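Local coordinates for Non-catalytic protein 1 (Piromyces equi, PDB 1WCU) that probably binds polysaccharides of the plant cell wall as a non-catalytic family 29 carbohydrate-binding module, at residues 18-23 with 50-55; 71-76 with 121-126. All blocks are in the same frame, centred on the assembly; numbering follows the deposited sequence.

Contact 1 of 2, residues 18-23 with 50-55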
loop_
_atom_site.group_PDB
_atom_site.type_symbol
_atom_site.label_atom_id
_atom_site.label_comp_id
_atom_site.label_asym_id
_atom_site.label_seq_id
_atom_site.Cartn_x
_atom_site.Cartn_y
_atom_site.Cartn_z
ATOM N N SER A 18 8.558 -0.201 -12.412
ATOM C CA SER A 18 9.963 -0.590 -12.295
ATOM C C SER A 18 10.489 -0.368 -10.882
ATOM O O SER A 18 10.319 0.707 -10.312
ATOM C CB SER A 18 10.783 0.246 -13.284
ATOM O OG SER A 18 12.150 -0.117 -13.264
ATOM N N GLY A 19 11.131 -1.396 -10.329
ATOM C CA GLY A 19 11.813 -1.290 -9.037
ATOM C C GLY A 19 10.931 -1.438 -7.802
ATOM O O GLY A 19 11.322 -1.012 -6.718
ATOM N N PHE A 20 9.766 -2.057 -7.964
ATOM C CA PHE A 20 8.889 -2.416 -6.842
ATOM C C PHE A 20 8.600 -3.898 -6.922
ATOM O O PHE A 20 8.479 -4.463 -8.014
ATOM C CB PHE A 20 7.606 -1.581 -6.867
ATOM C CG PHE A 20 7.864 -0.121 -6.706
ATOM C CD1 PHE A 20 8.098 0.421 -5.459
ATOM C CD2 PHE A 20 7.979 0.710 -7.807
ATOM C CE1 PHE A 20 8.384 1.756 -5.322
ATOM C CE2 PHE A 20 8.266 2.045 -7.655
ATOM C CZ PHE A 20 8.463 2.562 -6.431
ATOM N N ASP A 21 8.528 -4.548 -5.768
ATOM C CA ASP A 21 8.291 -5.993 -5.715
ATOM C C ASP A 21 7.363 -6.288 -4.536
ATOM O O ASP A 21 7.266 -5.508 -3.601
ATOM C CB ASP A 21 9.641 -6.701 -5.563
ATOM C CG ASP A 21 9.569 -8.191 -5.757
ATOM O OD1 ASP A 21 8.587 -8.690 -6.360
ATOM O OD2 ASP A 21 10.538 -8.869 -5.311
ATOM N N ASN A 22 6.672 -7.418 -4.592
ATOM C CA ASN A 22 5.791 -7.855 -3.527
ATOM C C ASN A 22 6.497 -8.875 -2.651
ATOM O O ASN A 22 6.845 -9.971 -3.119
ATOM C CB ASN A 22 4.516 -8.483 -4.099
ATOM C CG ASN A 22 3.643 -9.111 -3.038
ATOM O OD1 ASN A 22 3.519 -8.583 -1.917
ATOM N ND2 ASN A 22 3.012 -10.250 -3.375
ATOM N N TRP A 23 6.724 -8.496 -1.396
ATOM C CA TRP A 23 7.323 -9.343 -0.355
ATOM C C TRP A 23 6.285 -9.713 0.739
ATOM O O TRP A 23 6.598 -9.851 1.930
ATOM C CB TRP A 23 8.516 -8.620 0.271
ATOM C CG TRP A 23 9.714 -8.452 -0.620
ATOM C CD1 TRP A 23 9.817 -8.707 -1.956
ATOM C CD2 TRP A 23 11.005 -8.014 -0.189
ATOM N NE1 TRP A 23 11.103 -8.420 -2.391
ATOM C CE2 TRP A 23 11.851 -8.020 -1.315
ATOM C CE3 TRP A 23 11.533 -7.619 1.059
ATOM C CZ2 TRP A 23 13.192 -7.618 -1.231
ATOM C CZ3 TRP A 23 12.848 -7.240 1.127
ATOM C CH2 TRP A 23 13.665 -7.265 -0.002
ATOM N N LEU A 50 4.696 -4.048 -0.447
ATOM C CA LEU A 50 5.295 -3.526 -1.659
ATOM C C LEU A 50 6.603 -2.833 -1.304
ATOM O O LEU A 50 6.623 -1.740 -0.708
ATOM C CB LEU A 50 4.317 -2.602 -2.393
ATOM C CG LEU A 50 2.991 -3.293 -2.742
ATOM C CD1 LEU A 50 2.033 -2.273 -3.357
ATOM C CD2 LEU A 50 3.194 -4.490 -3.691
ATOM N N LYS A 51 7.681 -3.518 -1.658
ATOM C CA LYS A 51 9.067 -3.139 -1.358
ATOM C C LYS A 51 9.627 -2.236 -2.445
ATOM O O LYS A 51 9.505 -2.527 -3.631
ATOM C CB LYS A 51 9.919 -4.422 -1.230
ATOM C CG LYS A 51 11.437 -4.231 -1.267
ATOM C CD LYS A 51 12.016 -3.641 0.029
ATOM C CE LYS A 51 13.547 -3.564 -0.098
ATOM N NZ LYS A 51 14.294 -3.252 1.156
ATOM N N ASN A 52 10.219 -1.124 -2.011
ATOM C CA ASN A 52 10.948 -0.208 -2.891
ATOM C C ASN A 52 12.368 -0.720 -3.089
ATOM O O ASN A 52 13.147 -0.758 -2.141
ATOM C CB ASN A 52 10.955 1.193 -2.259
ATOM C CG ASN A 52 11.338 2.274 -3.222
ATOM O OD1 ASN A 52 12.018 2.036 -4.219
ATOM N ND2 ASN A 52 10.866 3.471 -2.957
ATOM N N LEU A 53 12.684 -1.104 -4.327
ATOM C CA LEU A 53 14.032 -1.527 -4.710
ATOM C C LEU A 53 14.828 -0.417 -5.383
ATOM O O LEU A 53 16.000 -0.617 -5.708
ATOM C CB LEU A 53 13.944 -2.740 -5.644
ATOM C CG LEU A 53 13.276 -3.971 -5.020
ATOM C CD1 LEU A 53 12.980 -4.994 -6.122
ATOM C CD2 LEU A 53 14.124 -4.566 -3.919
ATOM N N ASN A 54 14.207 0.741 -5.584
ATOM C CA ASN A 54 14.887 1.873 -6.225
ATOM C C ASN A 54 15.781 2.595 -5.214
ATOM O O ASN A 54 16.916 2.991 -5.527
ATOM C CB ASN A 54 13.873 2.832 -6.832
ATOM C CG ASN A 54 13.050 2.200 -7.941
ATOM O OD1 ASN A 54 11.807 2.167 -7.877
ATOM N ND2 ASN A 54 13.721 1.672 -8.954
ATOM N N SER A 55 15.282 2.759 -3.992
ATOM C CA SER A 55 16.035 3.382 -2.893
ATOM C C SER A 55 15.920 2.477 -1.679
ATOM O O SER A 55 15.044 1.620 -1.637
ATOM C CB SER A 55 15.468 4.765 -2.524
ATOM O OG SER A 55 16.292 5.247 -1.464
#
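K51 has CG anti to the backbone N (chi1 165°), which sets CG over the indole of W23, and chi2 (75°) then turns CD; W23 has its own CG anti to the carbonyl carbon, beside the backbone N (chi1 -69°). K51 lies in a short antiparallel ladder at the edge of a five-stranded sheet, where strand 20-22 lies outermost against strand 47-52, and W23 follows directly after strand 20-22. K51 CG sits over the centre of the W23 six-membered ring, 3.7 Å from its centroid, in a CH-pi contact. Farther out, K51 CE reaches W23 CH2 at 3.7 Å, and NZ goes on to a salt bridge with D115. At the rim of the indole, W23 NE1 donates to D21 OD2 at 3.0 Å; the oxygen lies in the ring plane but is itself met from above the carboxylate plane, and this bond probably steadies the tilt of the ring. The backbones join through a pair of bonds around D21 and K51: D21 N gives to K51 O at 3.1 Å and K51 N gives to D21 O at 2.8 Å. L53 N to G19 O adds a further bond at 2.8 Å just beyond the strands. F20, N22, L50 and N52 occupy the other face of the ladder. There F20 and N52 run side by side, with F20 CE1 3.7 Å from N52 CG, and the F20 side chain also touches V9 and Y58. The N22 amide oxygen accepts from S49 N and G24 N, and W23 O binds a glycerol probably left by the crystallisation liquor. Where the second strand gives way to loop, an Asx turn forms: N52 OD1 takes the N-H of N54, at 2.9 Å.

Contact 2 of 2, residues 71-76 with 121-126; sequences ETEGLV and DGPASN
The carboxylate of D121 is the flat group at the centre of this contact, and it meets T72 through one oxygen and S125 through the other. At its rim, T72 OG1 donates to D121 OD1 at 2.9 Å, on the syn side and 18° out of the plane. S125 OG donates to the syn lone pair of D121 OD2 at 2.7 Å. S125 N reaches the same oxygen at 3.0 Å from above the plane, 53° out of it. Two donors from one residue on OD2 and a third donor on OD1 should hold the carboxylate against rotation. The second flat group, the carbonyl of E73, takes G122 N on a lone pair in its plane at 3.2 Å. P123 CD also lies 3.1 Å from E73 O, and the E73 chain crosses the proline ring at about a right angle, CG to CG 3.7 Å. T72 OG1 is anti to its backbone N (chi1 -170°), which carries the hydroxyl toward the turn, 3.6 Å from P123 CG. With an alanine in place of D121, the T72 hydroxyl and both S125 donors would probably be left without their acceptor, and the T72 and S125 side chains would be freer to turn. S125 OG also accepts from I127 N, which extends the network along the loop. Residues 121-124 form a type I beta turn closed by A124 N to D121 O at 3.2 Å. The turn opens the passage from strand 116-121 to strand 129-137, and T72 lies on the passage from strand 62-70 to strand 74-79. D121 thus ties together two neighbouring connections that cross between the sheets, a layout in keeping with a beta-sandwich.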
loop_
_atom_site.group_PDB
_atom_site.type_symbol
_atom_site.label_atom_id
_atom_site.label_comp_id
_atom_site.label_asym_id
_atom_site.label_seq_id
_atom_site.Cartn_x
_atom_site.Cartn_y
_atom_site.Cartn_z
ATOM N N GLU A 71 -15.143 -6.013 -1.331
ATOM C CA GLU A 71 -16.219 -6.413 -0.426
ATOM C C GLU A 71 -15.739 -6.785 0.983
ATOM O O GLU A 71 -16.548 -7.061 1.868
ATOM C CB GLU A 71 -17.009 -7.573 -1.034
ATOM C CG GLU A 71 -17.808 -7.217 -2.271
ATOM C CD GLU A 71 -18.655 -8.386 -2.725
ATOM O OE1 GLU A 71 -19.720 -8.617 -2.114
ATOM O OE2 GLU A 71 -18.231 -9.093 -3.662
ATOM N N THR A 72 -14.424 -6.803 1.208
ATOM C CA THR A 72 -13.890 -7.027 2.539
ATOM C C THR A 72 -13.346 -5.691 3.111
ATOM O O THR A 72 -13.802 -4.617 2.730
ATOM C CB THR A 72 -12.880 -8.212 2.553
ATOM O OG1 THR A 72 -12.554 -8.564 3.906
ATOM C CG2 THR A 72 -11.593 -7.915 1.766
ATOM N N GLU A 73 -12.430 -5.774 4.065
ATOM C CA GLU A 73 -11.896 -4.609 4.758
ATOM C C GLU A 73 -10.553 -4.996 5.333
ATOM O O GLU A 73 -10.194 -6.179 5.356
ATOM C CB GLU A 73 -12.844 -4.152 5.863
ATOM C CG GLU A 73 -13.127 -5.201 6.937
ATOM C CD GLU A 73 -14.170 -4.748 7.941
ATOM O OE1 GLU A 73 -15.224 -4.216 7.518
ATOM O OE2 GLU A 73 -13.944 -4.918 9.157
ATOM N N GLY A 74 -9.819 -4.022 5.847
ATOM C CA GLY A 74 -8.530 -4.350 6.416
ATOM C C GLY A 74 -7.651 -3.184 6.773
ATOM O O GLY A 74 -8.132 -2.092 7.022
ATOM N N LEU A 75 -6.344 -3.451 6.831
ATOM C CA LEU A 75 -5.359 -2.517 7.351
ATOM C C LEU A 75 -4.294 -2.186 6.327
ATOM O O LEU A 75 -3.952 -3.001 5.465
ATOM C CB LEU A 75 -4.681 -3.119 8.579
ATOM C CG LEU A 75 -5.600 -3.304 9.801
ATOM C CD1 LEU A 75 -4.938 -4.021 10.942
ATOM C CD2 LEU A 75 -6.120 -1.984 10.299
ATOM N N VAL A 76 -3.802 -0.955 6.401
ATOM C CA VAL A 76 -2.600 -0.509 5.689
ATOM C C VAL A 76 -1.523 -0.215 6.740
ATOM O O VAL A 76 -1.779 0.411 7.774
ATOM C CB VAL A 76 -2.898 0.714 4.807
ATOM C CG1 VAL A 76 -1.665 1.154 4.036
ATOM C CG2 VAL A 76 -4.020 0.382 3.829
ATOM N N ASP A 121 -5.711 -8.189 4.647
ATOM C CA ASP A 121 -7.131 -8.559 4.812
ATOM C C ASP A 121 -7.470 -8.929 6.247
ATOM O O ASP A 121 -7.219 -10.044 6.668
ATOM C CB ASP A 121 -7.462 -9.745 3.888
ATOM C CG ASP A 121 -8.926 -10.104 3.888
ATOM O OD1 ASP A 121 -9.761 -9.325 4.417
ATOM O OD2 ASP A 121 -9.256 -11.122 3.250
ATOM N N GLY A 122 -8.097 -8.007 6.972
ATOM C CA GLY A 122 -8.329 -8.195 8.404
ATOM C C GLY A 122 -9.215 -9.376 8.747
ATOM O O GLY A 122 -8.861 -10.175 9.622
ATOM N N PRO A 123 -10.379 -9.477 8.097
ATOM C CA PRO A 123 -11.243 -10.630 8.324
ATOM C C PRO A 123 -10.786 -11.993 7.818
ATOM O O PRO A 123 -11.530 -12.958 8.020
ATOM C CB PRO A 123 -12.541 -10.256 7.599
ATOM C CG PRO A 123 -12.489 -8.797 7.455
ATOM C CD PRO A 123 -11.043 -8.463 7.265
ATOM N N ALA A 124 -9.623 -12.109 7.175
ATOM C CA ALA A 124 -9.169 -13.385 6.612
ATOM C C ALA A 124 -10.273 -14.017 5.764
ATOM O O ALA A 124 -10.696 -15.146 5.984
ATOM C CB ALA A 124 -8.719 -14.323 7.724
ATOM N N SER A 125 -10.695 -13.266 4.753
ATOM C CA SER A 125 -11.924 -13.522 3.999
ATOM C C SER A 125 -11.757 -14.254 2.675
ATOM O O SER A 125 -12.750 -14.704 2.099
ATOM C CB SER A 125 -12.609 -12.188 3.690
ATOM O OG SER A 125 -11.864 -11.443 2.745
ATOM N N ASN A 126 -10.537 -14.286 2.145
ATOM C CA ASN A 126 -10.278 -14.857 0.818
ATOM C C ASN A 126 -11.036 -14.118 -0.288
ATOM O O ASN A 126 -11.216 -14.672 -1.381
ATOM C CB ASN A 126 -10.611 -16.372 0.800
ATOM C CG ASN A 126 -10.066 -17.111 -0.415
ATOM O OD1 ASN A 126 -8.880 -17.012 -0.788
ATOM N ND2 ASN A 126 -10.938 -17.889 -1.039
#

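How the contacts relate
Contact 1 and contact 2 both belong to the five-stranded antiparallel sheet, and their centres lie 23 Å apart on opposite sides of the centre of the chain. Their nearest atoms are about 9 Å apart, so they do not touch. Along the chain they come in series: 18-23 with 50-55 closes before 71-76 with 121-126 opens. Across the sheet the strands run 20-22, 47-52, 116-121, 74-79 and 90-98. Contact 1 joins 20-22 to 47-52 at one edge of the sheet, whereas contact 2 joins connections at the ends of 74-79 and 116-121. Strand 116-121 pairs with both 47-52 and 74-79, linking the two regions within one continuous sheet.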